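Local coordinates for protein p1 (PDB 6TY0) that probably suppresses host RNA silencing and aids the spread of rice yellow mottle virus, this chain being the N-terminal part of the zinc-finger protein, at residues N19-T24 with A48-E53. Numbering follows the deposited sequence.
Sequences NAVGYT and ADFNPE
Phe50 reaches from strand 45-51 to Val21 and Tyr23, near the C-terminal end of helix 15-21. Its CB points toward the 19-24 segment. CG stands anti to the backbone N (chi1 173°), which carries the ring out from the strand. On one side of the ring, CD1 comes to 4.1 Å from the backbone O of Tyr23. CE1, one atom further, lies 4.1 Å from Tyr23 CB and equally close to CD2 of that ring. The two aromatic side chains cross at about a right angle, and CE1 approaches the Tyr23 ring at a slant. At the tip, CZ packs on Val21 CG2 at 3.6 Å, and CE2 touches the same methyl at 4.0 Å. Between Val21 and Tyr23 the helix gives way to a Schellman motif. Gly22 has positive phi (72°), and its N bonds to Asn19 O, turning the chain so that Val21 and Tyr23 both face Phe50. The contact packs the helix end against strand 45-51 of a mixed sheet, away from the zinc-binding cysteines. Ala18 of the helix and Tyr79 also touch Phe50. Tyr79 packs edge-to-face with Tyr23. After Phe50, Asn51 OD1 accepts from Glu53 N at 3.0 Å, an Asx turn where the chain turns a corner.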
# COMPACT_ATOMS: atom_id res chain seq x y z
N ASN A 19 -14.84 24.78 -11.46
CA ASN A 19 -14.44 25.57 -12.62
C ASN A 19 -14.09 27.02 -12.29
O ASN A 19 -13.08 27.53 -12.77
CB ASN A 19 -15.45 25.45 -13.75
CG ASN A 19 -15.39 24.08 -14.39
OD1 ASN A 19 -15.16 23.09 -13.72
ND2 ASN A 19 -15.57 24.03 -15.70
N ALA A 20 -14.84 27.65 -11.39
CA ALA A 20 -14.56 29.03 -10.96
C ALA A 20 -13.11 29.21 -10.58
O ALA A 20 -12.48 30.17 -11.01
CB ALA A 20 -15.45 29.46 -9.79
N VAL A 21 -12.57 28.30 -9.76
CA VAL A 21 -11.19 28.42 -9.35
C VAL A 21 -10.22 27.73 -10.29
O VAL A 21 -9.02 27.79 -10.07
CB VAL A 21 -10.95 27.96 -7.89
CG1 VAL A 21 -11.65 28.90 -6.91
CG2 VAL A 21 -11.38 26.50 -7.65
N GLY A 22 -10.74 27.09 -11.35
CA GLY A 22 -9.92 26.31 -12.30
C GLY A 22 -9.33 24.97 -11.83
O GLY A 22 -8.33 24.51 -12.39
N TYR A 23 -9.95 24.30 -10.84
CA TYR A 23 -9.43 22.99 -10.30
C TYR A 23 -10.41 21.89 -10.60
O TYR A 23 -11.34 21.65 -9.83
CB TYR A 23 -9.19 23.09 -8.82
CG TYR A 23 -8.24 22.07 -8.26
CD1 TYR A 23 -6.90 22.34 -8.21
CD2 TYR A 23 -8.70 20.83 -7.79
CE1 TYR A 23 -6.01 21.44 -7.71
CE2 TYR A 23 -7.80 19.91 -7.27
CZ TYR A 23 -6.46 20.22 -7.24
OH TYR A 23 -5.49 19.37 -6.74
N THR A 24 -10.22 21.27 -11.76
CA THR A 24 -11.22 20.44 -12.39
C THR A 24 -11.11 18.93 -12.07
O THR A 24 -12.00 18.16 -12.43
CB THR A 24 -11.13 20.60 -13.93
OG1 THR A 24 -9.84 20.15 -14.40
CG2 THR A 24 -11.31 22.06 -14.30
N ALA A 48 -16.78 13.20 -6.90
CA ALA A 48 -16.90 13.61 -5.53
C ALA A 48 -17.14 15.11 -5.45
O ALA A 48 -17.06 15.82 -6.47
CB ALA A 48 -15.62 13.27 -4.77
N ASP A 49 -17.37 15.59 -4.24
CA ASP A 49 -17.74 16.99 -4.02
C ASP A 49 -16.54 17.89 -3.87
O ASP A 49 -15.84 17.83 -2.86
CB ASP A 49 -18.56 17.13 -2.74
CG ASP A 49 -19.99 16.58 -2.89
OD1 ASP A 49 -20.60 16.66 -3.99
OD2 ASP A 49 -20.46 16.05 -1.87
N PHE A 50 -16.34 18.78 -4.85
CA PHE A 50 -15.29 19.77 -4.74
C PHE A 50 -15.58 20.66 -3.54
O PHE A 50 -16.70 21.06 -3.31
CB PHE A 50 -15.15 20.59 -6.01
CG PHE A 50 -14.17 21.72 -5.87
CD1 PHE A 50 -12.80 21.49 -5.97
CD2 PHE A 50 -14.61 23.02 -5.62
CE1 PHE A 50 -11.88 22.50 -5.80
CE2 PHE A 50 -13.68 24.05 -5.47
CZ PHE A 50 -12.32 23.78 -5.56
N ASN A 51 -14.57 20.94 -2.76
CA ASN A 51 -14.72 21.85 -1.68
C ASN A 51 -13.39 22.54 -1.41
O ASN A 51 -12.40 21.86 -1.17
CB ASN A 51 -15.13 21.11 -0.43
CG ASN A 51 -15.39 22.04 0.72
OD1 ASN A 51 -14.56 22.87 1.08
ND2 ASN A 51 -16.55 21.91 1.32
N PRO A 52 -13.37 23.89 -1.43
CA PRO A 52 -12.07 24.59 -1.45
C PRO A 52 -11.30 24.58 -0.17
O PRO A 52 -10.14 24.94 -0.20
CB PRO A 52 -12.43 26.03 -1.82
CG PRO A 52 -13.90 26.15 -1.57
CD PRO A 52 -14.47 24.78 -1.83
N GLU A 53 -11.92 24.19 0.93
CA GLU A 53 -11.28 24.19 2.25
C GLU A 53 -11.10 22.83 2.90
O GLU A 53 -10.61 22.78 4.03
CB GLU A 53 -12.14 24.95 3.26
CG GLU A 53 -12.51 26.35 2.88
CD GLU A 53 -11.36 27.15 2.35
OE1 GLU A 53 -10.21 27.07 2.89
OE2 GLU A 53 -11.63 27.84 1.36